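Local coordinates for transcription antitermination protein NusB (Aquifex aeolicus, PDB 3R2C) that probably takes part in transcription antitermination of ribosomal RNA genes by binding the boxA sequence of their transcripts, at residues 66-71 with 127-132; 58-63 with 92-97; 19-24 with 29-34. One frame throughout, in Å; residues are numbered along the deposited sequence.

Contact 1: 66-71 with 127-132. With nucleotides of chain E.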
loop_
_atom_site.group_PDB
_atom_site.type_symbol
_atom_site.label_atom_id
_atom_site.label_comp_id
_atom_site.label_asym_id
_atom_site.label_seq_id
_atom_site.Cartn_x
_atom_site.Cartn_y
_atom_site.Cartn_z
ATOM N N GLU A 66 -14.007 3.889 8.475
ATOM C CA GLU A 66 -14.001 4.782 9.634
ATOM C C GLU A 66 -15.158 4.515 10.594
ATOM O O GLU A 66 -15.005 4.643 11.804
ATOM C CB GLU A 66 -14.010 6.250 9.185
ATOM C CG GLU A 66 -12.620 6.771 8.867
ATOM C CD GLU A 66 -12.595 8.271 8.598
ATOM O OE1 GLU A 66 -13.679 8.860 8.383
ATOM O OE2 GLU A 66 -11.491 8.861 8.603
ATOM N N LYS A 67 -16.312 4.139 10.056
ATOM C CA LYS A 67 -17.452 3.784 10.893
ATOM C C LYS A 67 -17.107 2.695 11.911
ATOM O O LYS A 67 -17.763 2.589 12.943
ATOM C CB LYS A 67 -18.632 3.341 10.029
ATOM C CG LYS A 67 -19.913 3.090 10.809
ATOM C CD LYS A 67 -21.127 3.105 9.889
ATOM C CE LYS A 67 -22.431 3.138 10.680
ATOM N NZ LYS A 67 -23.629 3.217 9.791
ATOM N N HIS A 68 -16.082 1.893 11.628
ATOM C CA HIS A 68 -15.707 0.800 12.521
ATOM C C HIS A 68 -14.354 1.009 13.171
ATOM O O HIS A 68 -13.769 0.068 13.677
ATOM C CB HIS A 68 -15.726 -0.539 11.762
ATOM C CG HIS A 68 -17.074 -0.884 11.223
ATOM N ND1 HIS A 68 -18.006 -1.596 11.952
ATOM C CD2 HIS A 68 -17.680 -0.568 10.050
ATOM C CE1 HIS A 68 -19.119 -1.713 11.248
ATOM N NE2 HIS A 68 -18.944 -1.098 10.090
ATOM N N LEU A 69 -13.854 2.239 13.159
ATOM C CA LEU A 69 -12.564 2.529 13.777
ATOM C C LEU A 69 -12.753 3.180 15.141
ATOM O O LEU A 69 -11.793 3.632 15.749
ATOM C CB LEU A 69 -11.696 3.425 12.881
ATOM C CG LEU A 69 -11.001 2.751 11.696
ATOM C CD1 LEU A 69 -10.054 3.718 11.007
ATOM C CD2 LEU A 69 -10.267 1.478 12.134
ATOM N N LYS A 70 -13.990 3.235 15.617
ATOM C CA LYS A 70 -14.237 3.655 16.990
ATOM C C LYS A 70 -13.722 5.074 17.246
ATOM O O LYS A 70 -13.183 5.372 18.312
ATOM C CB LYS A 70 -13.590 2.652 17.950
ATOM C CG LYS A 70 -14.227 1.258 17.879
ATOM C CD LYS A 70 -13.303 0.164 18.400
ATOM C CE LYS A 70 -14.057 -1.147 18.607
ATOM N NZ LYS A 70 -13.153 -2.268 18.995
ATOM N N GLY A 71 -13.882 5.941 16.250
ATOM C CA GLY A 71 -13.618 7.360 16.409
ATOM C C GLY A 71 -12.310 7.842 15.797
ATOM O O GLY A 71 -12.126 9.045 15.603
ATOM N N LEU A 127 -11.915 -5.671 9.377
ATOM C CA LEU A 127 -12.594 -6.139 8.173
ATOM C C LEU A 127 -13.754 -7.077 8.507
ATOM O O LEU A 127 -14.773 -7.084 7.813
ATOM C CB LEU A 127 -11.621 -6.858 7.227
ATOM C CG LEU A 127 -12.170 -7.091 5.808
ATOM C CD1 LEU A 127 -12.553 -5.755 5.133
ATOM C CD2 LEU A 127 -11.149 -7.831 4.933
ATOM N N SER A 128 -13.596 -7.875 9.557
ATOM C CA SER A 128 -14.650 -8.781 9.987
ATOM C C SER A 128 -15.886 -8.028 10.470
ATOM O O SER A 128 -17.012 -8.418 10.176
ATOM C CB SER A 128 -14.144 -9.696 11.105
ATOM O OG SER A 128 -15.128 -10.667 11.413
ATOM N N ALA A 129 -15.673 -6.967 11.244
ATOM C CA ALA A 129 -16.772 -6.125 11.703
ATOM C C ALA A 129 -17.468 -5.440 10.525
ATOM O O ALA A 129 -18.694 -5.371 10.472
ATOM C CB ALA A 129 -16.261 -5.079 12.685
ATOM N N ILE A 130 -16.684 -4.932 9.579
ATOM C CA ILE A 130 -17.245 -4.278 8.408
ATOM C C ILE A 130 -18.120 -5.274 7.665
ATOM O O ILE A 130 -19.242 -4.959 7.266
ATOM C CB ILE A 130 -16.133 -3.781 7.444
ATOM C CG1 ILE A 130 -15.420 -2.564 8.036
ATOM C CG2 ILE A 130 -16.725 -3.422 6.069
ATOM C CD1 ILE A 130 -14.112 -2.218 7.308
ATOM N N TYR A 131 -17.598 -6.483 7.486
ATOM C CA TYR A 131 -18.298 -7.501 6.717
ATOM C C TYR A 131 -19.589 -7.949 7.417
ATOM O O TYR A 131 -20.602 -8.183 6.768
ATOM C CB TYR A 131 -17.395 -8.716 6.470
ATOM C CG TYR A 131 -17.973 -9.669 5.455
ATOM C CD1 TYR A 131 -18.282 -9.232 4.173
ATOM C CD2 TYR A 131 -18.213 -11.003 5.775
ATOM C CE1 TYR A 131 -18.817 -10.091 3.236
ATOM C CE2 TYR A 131 -18.752 -11.875 4.839
ATOM C CZ TYR A 131 -19.044 -11.410 3.569
ATOM O OH TYR A 131 -19.583 -12.265 2.632
ATOM N N LYS A 132 -19.567 -8.073 8.733
ATOM C CA LYS A 132 -20.759 -8.554 9.420
ATOM C C LYS A 132 -21.861 -7.498 9.396
ATOM O O LYS A 132 -23.041 -7.827 9.304
ATOM C CB LYS A 132 -20.448 -8.988 10.850
ATOM C CG LYS A 132 -20.259 -10.496 10.985
ATOM C CD LYS A 132 -18.863 -10.927 10.579
ATOM C CE LYS A 132 -18.044 -11.327 11.792
ATOM N NZ LYS A 132 -17.999 -10.273 12.842
ATOM P P U E 7 -10.424 -8.349 17.856
ATOM O OP1 U E 7 -9.422 -8.970 18.747
ATOM O OP2 U E 7 -11.831 -8.258 18.304
ATOM O "O5'" U E 7 -9.912 -6.919 17.386
ATOM C "C5'" U E 7 -8.551 -6.713 17.044
ATOM C "C4'" U E 7 -8.257 -5.249 16.813
ATOM O "O4'" U E 7 -9.228 -4.699 15.874
ATOM C "C3'" U E 7 -8.326 -4.366 18.060
ATOM O "O3'" U E 7 -7.360 -3.324 17.953
ATOM C "C2'" U E 7 -9.711 -3.759 17.967
ATOM O "O2'" U E 7 -9.859 -2.540 18.665
ATOM C "C1'" U E 7 -9.846 -3.570 16.458
ATOM N N1 U E 7 -11.238 -3.494 15.987
ATOM C C2 U E 7 -11.668 -2.236 15.607
ATOM O O2 U E 7 -10.955 -1.245 15.637
ATOM N N3 U E 7 -12.966 -2.184 15.188
ATOM C C4 U E 7 -13.860 -3.223 15.109
ATOM O O4 U E 7 -14.991 -2.971 14.699
ATOM C C5 U E 7 -13.353 -4.495 15.533
ATOM C C6 U E 7 -12.082 -4.585 15.953
ATOM P P U E 4 -13.492 -19.147 6.594
ATOM O OP1 U E 4 -12.817 -20.306 7.216
ATOM O OP2 U E 4 -14.953 -18.983 6.770
ATOM O "O5'" U E 4 -12.754 -17.814 7.011
ATOM C "C5'" U E 4 -11.413 -17.581 6.636
ATOM C "C4'" U E 4 -10.840 -16.475 7.454
ATOM O "O4'" U E 4 -11.528 -15.248 7.136
ATOM C "C3'" U E 4 -11.023 -16.625 8.951
ATOM O "O3'" U E 4 -10.043 -17.476 9.519
ATOM C "C2'" U E 4 -10.970 -15.177 9.440
ATOM O "O2'" U E 4 -9.626 -14.724 9.522
ATOM C "C1'" U E 4 -11.644 -14.444 8.284
ATOM N N1 U E 4 -13.079 -14.163 8.515
ATOM C C2 U E 4 -13.427 -13.221 9.461
ATOM O O2 U E 4 -12.624 -12.664 10.187
ATOM N N3 U E 4 -14.772 -12.976 9.562
ATOM C C4 U E 4 -15.780 -13.530 8.808
ATOM O O4 U E 4 -16.940 -13.183 9.026
ATOM C C5 U E 4 -15.347 -14.467 7.821
ATOM C C6 U E 4 -14.038 -14.728 7.708
ATOM P P C E 6 -7.383 -14.117 15.700
ATOM O OP1 C E 6 -6.292 -13.662 16.579
ATOM O OP2 C E 6 -8.147 -15.316 16.088
ATOM O "O5'" C E 6 -8.409 -12.916 15.430
ATOM C "C5'" C E 6 -7.944 -11.607 15.104
ATOM C "C4'" C E 6 -9.080 -10.610 15.092
ATOM O "O4'" C E 6 -10.059 -11.026 14.101
ATOM C "C3'" C E 6 -9.849 -10.484 16.410
ATOM O "O3'" C E 6 -10.432 -9.183 16.486
ATOM C "C2'" C E 6 -10.950 -11.519 16.224
ATOM O "O2'" C E 6 -12.073 -11.346 17.061
ATOM C "C1'" C E 6 -11.296 -11.309 14.748
ATOM N N1 C E 6 -11.904 -12.480 14.082
ATOM C C2 C E 6 -13.234 -12.418 13.652
ATOM O O2 C E 6 -13.873 -11.385 13.867
ATOM N N3 C E 6 -13.785 -13.476 13.014
ATOM C C4 C E 6 -13.048 -14.570 12.807
ATOM N N4 C E 6 -13.616 -15.599 12.179
ATOM C C5 C E 6 -11.697 -14.666 13.236
ATOM C C6 C E 6 -11.172 -13.608 13.860
#

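Contact 2: 58-63 with 92-97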
loop_
_atom_site.group_PDB
_atom_site.type_symbol
_atom_site.label_atom_id
_atom_site.label_comp_id
_atom_site.label_asym_id
_atom_site.label_seq_id
_atom_site.Cartn_x
_atom_site.Cartn_y
_atom_site.Cartn_z
ATOM N N ILE A 58 -13.495 5.229 -3.554
ATOM C CA ILE A 58 -12.560 5.429 -2.450
ATOM C C ILE A 58 -13.166 6.219 -1.268
ATOM O O ILE A 58 -12.894 5.891 -0.114
ATOM C CB ILE A 58 -11.258 6.091 -2.940
ATOM C CG1 ILE A 58 -10.164 6.015 -1.861
ATOM C CG2 ILE A 58 -11.520 7.531 -3.381
ATOM C CD1 ILE A 58 -9.786 4.590 -1.462
ATOM N N GLU A 59 -13.982 7.243 -1.535
ATOM C CA GLU A 59 -14.555 8.027 -0.448
ATOM C C GLU A 59 -15.525 7.204 0.388
ATOM O O GLU A 59 -15.522 7.298 1.610
ATOM C CB GLU A 59 -15.279 9.282 -0.973
ATOM C CG GLU A 59 -14.344 10.278 -1.669
ATOM C CD GLU A 59 -13.817 11.332 -0.726
ATOM O OE1 GLU A 59 -12.868 11.028 0.031
ATOM O OE2 GLU A 59 -14.358 12.464 -0.745
ATOM N N GLU A 60 -16.374 6.415 -0.264
ATOM C CA GLU A 60 -17.326 5.594 0.477
ATOM C C GLU A 60 -16.586 4.478 1.223
ATOM O O GLU A 60 -16.939 4.116 2.336
ATOM C CB GLU A 60 -18.377 4.985 -0.453
ATOM C CG GLU A 60 -19.469 4.245 0.291
ATOM C CD GLU A 60 -20.610 3.789 -0.608
ATOM O OE1 GLU A 60 -20.560 4.027 -1.839
ATOM O OE2 GLU A 60 -21.563 3.185 -0.068
ATOM N N ILE A 61 -15.550 3.930 0.609
ATOM C CA ILE A 61 -14.774 2.861 1.254
ATOM C C ILE A 61 -14.132 3.385 2.555
ATOM O O ILE A 61 -14.202 2.753 3.601
ATOM C CB ILE A 61 -13.705 2.310 0.282
ATOM C CG1 ILE A 61 -14.397 1.448 -0.789
ATOM C CG2 ILE A 61 -12.641 1.507 1.033
ATOM C CD1 ILE A 61 -13.507 1.064 -1.963
ATOM N N ASP A 62 -13.544 4.570 2.487
ATOM C CA ASP A 62 -12.901 5.162 3.656
ATOM C C ASP A 62 -13.928 5.441 4.768
ATOM O O ASP A 62 -13.643 5.276 5.947
ATOM C CB ASP A 62 -12.162 6.452 3.248
ATOM C CG ASP A 62 -10.828 6.162 2.524
ATOM O OD1 ASP A 62 -10.512 4.969 2.293
ATOM O OD2 ASP A 62 -10.095 7.118 2.180
ATOM N N SER A 63 -15.116 5.880 4.381
ATOM C CA SER A 63 -16.188 6.123 5.348
ATOM C C SER A 63 -16.643 4.822 6.016
ATOM O O SER A 63 -16.876 4.768 7.228
ATOM C CB SER A 63 -17.370 6.784 4.641
ATOM O OG SER A 63 -18.470 6.916 5.511
ATOM N N LEU A 92 -15.116 -7.359 -1.043
ATOM C CA LEU A 92 -16.183 -7.998 -0.270
ATOM C C LEU A 92 -17.515 -7.306 -0.511
ATOM O O LEU A 92 -18.554 -7.942 -0.588
ATOM C CB LEU A 92 -15.863 -7.947 1.226
ATOM C CG LEU A 92 -14.750 -8.908 1.650
ATOM C CD1 LEU A 92 -14.358 -8.638 3.105
ATOM C CD2 LEU A 92 -15.170 -10.372 1.447
ATOM N N ILE A 93 -17.472 -5.990 -0.640
ATOM C CA ILE A 93 -18.700 -5.211 -0.658
ATOM C C ILE A 93 -19.036 -4.713 -2.041
ATOM O O ILE A 93 -20.128 -4.958 -2.536
ATOM C CB ILE A 93 -18.626 -4.043 0.319
ATOM C CG1 ILE A 93 -18.540 -4.597 1.743
ATOM C CG2 ILE A 93 -19.844 -3.125 0.155
ATOM C CD1 ILE A 93 -18.832 -3.591 2.820
ATOM N N PHE A 94 -18.099 -4.032 -2.679
ATOM C CA PHE A 94 -18.418 -3.385 -3.936
ATOM C C PHE A 94 -18.407 -4.382 -5.098
ATOM O O PHE A 94 -19.105 -4.187 -6.085
ATOM C CB PHE A 94 -17.504 -2.169 -4.156
ATOM C CG PHE A 94 -17.834 -1.026 -3.243
ATOM C CD1 PHE A 94 -17.266 -0.935 -1.984
ATOM C CD2 PHE A 94 -18.771 -0.065 -3.628
ATOM C CE1 PHE A 94 -17.595 0.114 -1.134
ATOM C CE2 PHE A 94 -19.107 0.987 -2.791
ATOM C CZ PHE A 94 -18.521 1.081 -1.543
ATOM N N LEU A 95 -17.656 -5.468 -4.968
ATOM C CA LEU A 95 -17.722 -6.524 -5.975
ATOM C C LEU A 95 -18.539 -7.725 -5.470
ATOM O O LEU A 95 -18.661 -8.725 -6.168
ATOM C CB LEU A 95 -16.321 -6.953 -6.403
ATOM C CG LEU A 95 -15.508 -5.891 -7.151
ATOM C CD1 LEU A 95 -14.107 -6.411 -7.437
ATOM C CD2 LEU A 95 -16.198 -5.459 -8.448
ATOM N N LYS A 96 -19.084 -7.616 -4.260
ATOM C CA LYS A 96 -19.968 -8.639 -3.690
ATOM C C LYS A 96 -19.362 -10.034 -3.826
ATOM O O LYS A 96 -19.966 -10.924 -4.433
ATOM C CB LYS A 96 -21.349 -8.601 -4.370
ATOM C CG LYS A 96 -22.041 -7.236 -4.341
ATOM C CD LYS A 96 -23.451 -7.301 -4.945
ATOM C CE LYS A 96 -24.051 -5.904 -5.121
ATOM N NZ LYS A 96 -25.530 -5.927 -5.332
ATOM N N SER A 97 -18.170 -10.223 -3.262
ATOM C CA SER A 97 -17.442 -11.473 -3.428
ATOM C C SER A 97 -18.280 -12.666 -2.994
ATOM O O SER A 97 -18.930 -12.638 -1.941
ATOM C CB SER A 97 -16.153 -11.472 -2.604
ATOM O OG SER A 97 -15.603 -12.782 -2.543
#

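Contact 3: 19-24 with 29-34. With ACT (acetate ion), chain K.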
loop_
_atom_site.group_PDB
_atom_site.type_symbol
_atom_site.label_atom_id
_atom_site.label_comp_id
_atom_site.label_asym_id
_atom_site.label_seq_id
_atom_site.Cartn_x
_atom_site.Cartn_y
_atom_site.Cartn_z
ATOM N N ASP A 19 -1.443 5.817 -2.463
ATOM C CA ASP A 19 -1.585 6.489 -1.178
ATOM C C ASP A 19 -0.324 7.313 -0.909
ATOM O O ASP A 19 -0.388 8.453 -0.442
ATOM C CB ASP A 19 -1.805 5.450 -0.071
ATOM C CG ASP A 19 -2.542 6.020 1.135
ATOM O OD1 ASP A 19 -2.973 7.182 1.095
ATOM O OD2 ASP A 19 -2.681 5.310 2.139
ATOM N N LEU A 20 0.826 6.739 -1.243
ATOM C CA LEU A 20 2.110 7.375 -0.971
ATOM C C LEU A 20 2.486 8.479 -1.953
ATOM O O LEU A 20 3.142 9.450 -1.572
ATOM C CB LEU A 20 3.215 6.328 -0.976
ATOM C CG LEU A 20 3.213 5.482 0.295
ATOM C CD1 LEU A 20 4.017 4.221 0.084
ATOM C CD2 LEU A 20 3.747 6.308 1.439
ATOM N N ARG A 21 2.073 8.342 -3.205
ATOM C CA ARG A 21 2.545 9.244 -4.258
ATOM C C ARG A 21 1.472 10.174 -4.805
ATOM O O ARG A 21 1.783 11.261 -5.274
ATOM C CB ARG A 21 3.142 8.439 -5.406
ATOM C CG ARG A 21 4.512 7.878 -5.060
ATOM C CD ARG A 21 4.954 6.826 -6.035
ATOM N NE ARG A 21 4.996 7.301 -7.423
ATOM C CZ ARG A 21 5.305 6.508 -8.447
ATOM N NH1 ARG A 21 5.605 5.229 -8.220
ATOM N NH2 ARG A 21 5.304 6.979 -9.689
ATOM N N GLY A 22 0.220 9.733 -4.780
ATOM C CA GLY A 22 -0.886 10.553 -5.248
ATOM C C GLY A 22 -0.882 10.759 -6.750
ATOM O O GLY A 22 -1.403 11.741 -7.258
ATOM N N GLU A 23 -0.302 9.832 -7.486
ATOM C CA GLU A 23 -0.269 9.991 -8.940
ATOM C C GLU A 23 -1.403 9.204 -9.583
ATOM O O GLU A 23 -2.168 8.552 -8.888
ATOM C CB GLU A 23 1.080 9.553 -9.485
ATOM C CG GLU A 23 2.211 10.442 -8.995
ATOM C CD GLU A 23 3.561 9.869 -9.301
ATOM O OE1 GLU A 23 3.677 9.166 -10.328
ATOM O OE2 GLU A 23 4.494 10.109 -8.506
ATOM N N ASN A 24 -1.514 9.268 -10.903
ATOM C CA ASN A 24 -2.599 8.592 -11.609
ATOM C C ASN A 24 -2.581 7.071 -11.386
ATOM O O ASN A 24 -1.607 6.405 -11.714
ATOM C CB ASN A 24 -2.494 8.884 -13.101
ATOM C CG ASN A 24 -3.525 8.136 -13.905
ATOM O OD1 ASN A 24 -4.693 8.079 -13.532
ATOM N ND2 ASN A 24 -3.097 7.539 -15.008
ATOM N N PHE A 29 -0.581 1.510 -11.982
ATOM C CA PHE A 29 -0.930 0.137 -12.331
ATOM C C PHE A 29 0.011 -0.398 -13.414
ATOM O O PHE A 29 0.489 -1.527 -13.347
ATOM C CB PHE A 29 -2.379 0.076 -12.822
ATOM C CG PHE A 29 -2.866 -1.319 -13.123
ATOM C CD1 PHE A 29 -3.253 -2.171 -12.102
ATOM C CD2 PHE A 29 -2.957 -1.770 -14.433
ATOM C CE1 PHE A 29 -3.708 -3.469 -12.375
ATOM C CE2 PHE A 29 -3.416 -3.061 -14.712
ATOM C CZ PHE A 29 -3.787 -3.910 -13.673
ATOM N N LYS A 30 0.279 0.428 -14.418
ATOM C CA LYS A 30 1.216 0.068 -15.468
ATOM C C LYS A 30 2.602 -0.206 -14.868
ATOM O O LYS A 30 3.251 -1.178 -15.246
ATOM C CB LYS A 30 1.244 1.175 -16.539
ATOM C CG LYS A 30 2.292 1.022 -17.640
ATOM C CD LYS A 30 2.495 2.337 -18.418
ATOM C CE LYS A 30 1.408 2.587 -19.473
ATOM N NZ LYS A 30 1.546 3.927 -20.131
ATOM N N GLU A 31 3.049 0.615 -13.913
ATOM C CA GLU A 31 4.347 0.388 -13.272
ATOM C C GLU A 31 4.414 -0.975 -12.572
ATOM O O GLU A 31 5.394 -1.715 -12.707
ATOM C CB GLU A 31 4.653 1.471 -12.233
ATOM C CG GLU A 31 5.120 2.788 -12.789
ATOM C CD GLU A 31 5.432 3.800 -11.685
ATOM O OE1 GLU A 31 5.482 3.410 -10.494
ATOM O OE2 GLU A 31 5.629 4.982 -12.012
ATOM N N VAL A 32 3.382 -1.300 -11.801
ATOM C CA VAL A 32 3.400 -2.551 -11.041
ATOM C C VAL A 32 3.348 -3.772 -11.964
ATOM O O VAL A 32 4.042 -4.761 -11.735
ATOM C CB VAL A 32 2.261 -2.602 -10.000
ATOM C CG1 VAL A 32 2.204 -3.984 -9.343
ATOM C CG2 VAL A 32 2.469 -1.512 -8.944
ATOM N N VAL A 33 2.528 -3.697 -13.007
ATOM C CA VAL A 33 2.399 -4.791 -13.965
ATOM C C VAL A 33 3.757 -5.078 -14.619
ATOM O O VAL A 33 4.167 -6.238 -14.766
ATOM C CB VAL A 33 1.328 -4.458 -15.043
ATOM C CG1 VAL A 33 1.501 -5.329 -16.290
ATOM C CG2 VAL A 33 -0.088 -4.606 -14.462
ATOM N N GLU A 34 4.476 -4.031 -14.992
ATOM C CA GLU A 34 5.794 -4.217 -15.601
ATOM C C GLU A 34 6.811 -4.783 -14.613
ATOM O O GLU A 34 7.606 -5.636 -14.974
ATOM C CB GLU A 34 6.299 -2.901 -16.193
ATOM C CG GLU A 34 5.386 -2.363 -17.290
ATOM C CD GLU A 34 5.974 -1.166 -18.016
ATOM O OE1 GLU A 34 7.102 -0.749 -17.666
ATOM O OE2 GLU A 34 5.304 -0.644 -18.938
HETATM C C ACT K . -1.802 5.073 -18.492
HETATM O O ACT K . -2.011 6.301 -18.330
HETATM O OXT ACT K . -0.627 4.749 -18.773
HETATM C CH3 ACT K . -2.889 4.043 -18.362
#

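Contact 1: 66-71 with 127-132
His-68 lays one face of its imidazole on the backbone of helix 117-137 where Ala-129 passes into Ile-130. The apolar part is a CH-pi contact: CA of Ile-130 stands 4.1 Å from the centroid of the His-68 ring, 15° off its normal. CG1 of Ile-130 adds to this, 3.6 Å from CD2 of His-68, while Ala-129 reaches the other part of the ring with its carbonyl carbon over the same face and its CB near ND1. With chi1 at -61°, CG of His-68 points opposite the backbone carbonyl carbon, which carries the ring over to the helix.

No hydrogen bond joins the two segments directly; both instead bond nucleotides of chain E. N3 of U7 donates to O of His-68 at 2.8 Å with an angle of 155°, so the backbone reads the imide N-H of the base, and O4 of U7 lies at the imidazole edge, 3.2 Å from CB of Ala-129. Lys-70 extends across the same base and gives a weak bond from NZ to O2' of U7. One residue before Ala-129, OG of Ser-128 serves two bases: it accepts from N3 of U4 at 3.0 Å and donates to O2 of C6 at 2.8 Å. Lys-132, folded back, brings CD to 3.3 Å from O4 of U4. This site is consistent with specific recognition of boxA RNA.

Among the helices, Ile-130 also packs on Ile-64 and Ile-65 of helix 58-66 and on Val-89 and Ile-93 of helix 79-94, and Leu-69 rests on Phe-122 and Val-126, seating the loop after helix 58-66 against helix 117-137.

Contact 2: 58-63 with 92-97
Ile-61 and Phe-94 mark the closest backbone approach, their CA atoms 8.9 Å apart, so side chains alone bridge the two segments. Residues 58-63 are regular helix; 92-94 form the last part of helix 79-94, widened into a pi-type turn, and the chain leaves helical geometry at Lys-96 with positive phi.

Phe-94 fills the interval with its ring rim. With chi1 at -72°, its CG lies opposite the carbonyl carbon and the ring reaches across to helix 58-66. There CE1 meets CG1 of Ile-61 at 3.5 Å, an apolar contact made at a slant to the ring. Glu-60 comes to the far end of the ring: with CG anti to the backbone N (chi1 -174°), it sets CG at the ring's edge, in its plane, and the extended chain beyond brings OE1 to 3.5 Å from CE2 of Phe-94. Carboxylate and ring planes are 86° apart, and the oxygen near the ring plane faces the rim, where the partial positive charge of the ring hydrogens would probably favour it.

Phe-94 also stacks with His-57 and touches Thr-53 of helix 41-56, while Ile-61 packs on Val-89. The arrangement is interhelical packing within the all-helical NusB fold, joining helix 58-66 to the C-terminal end of helix 79-94.

Contact 3: 19-24 with 29-34
A salt-bridge network of Arg-21, Glu-23 and Glu-31 ties the end of helix 3-21 to helix 25-36 across the short connection between the two helices in the all-helical NusB fold. Glu-31 takes the guanidinium end-on: NH1 of Arg-21 bonds to OE1 of Glu-31 at 2.9 Å, and NH2 of Arg-21 to OE2 of Glu-31 at 3.1 Å, the latter with an angle of 168°. The two side chains approach from opposite directions and their flat groups are nearly coplanar, 28° apart; OE1 offers its syn lone pair. Arg-21 reaches this position through a bend at chi3 (57°), which turns the guanidinium so that a second edge faces Glu-23. There the grip is side-on, NE of Arg-21 to OE2 of Glu-23 at 3.1 Å, both oxygens being met from above the carboxylate plane. Two carboxylates thus share one cation, which would probably ease the repulsion between them. Replacing Arg-21 with a leucine would probably leave Glu-23 and Glu-31 facing each other without the positive charge between them.

Another protein chain borders the network, its backbone bonded to NH1 of Arg-21 and a basic side chain to OE2 of Glu-23. The connection itself passes through Gly-22 at positive phi, and Asn-24 stands at the N-cap position of helix 25-36. NH2 of Arg-21 serves both acids, its second bond going to OE1 of Glu-23 at 2.8 Å.

Contacts 1 and 2 adjoin, their centres 12 Å apart, and share a hydrophobic interior: CD2 of Leu-127 lies 3.8 Å from CD1 of Leu-92, and CG2 of Ile-130 lies 3.9 Å from CD1 of Ile-93. Their segments alternate along the chain, and these packing contacts bring helices 79-94 and 117-137 together, with helix 58-66 reached from both through Phe-94 and Ile-130. Contact 1 holds the RNA bases directly, whereas contact 2 lies about 7 Å from the nucleic acid at its nearest atom. Contact 3 closes earlier in the chain and sits across the molecule's centre from contact 1, about 27 Å between centres, with its nearest atom about 11 Å from the RNA; it faces another protein chain instead.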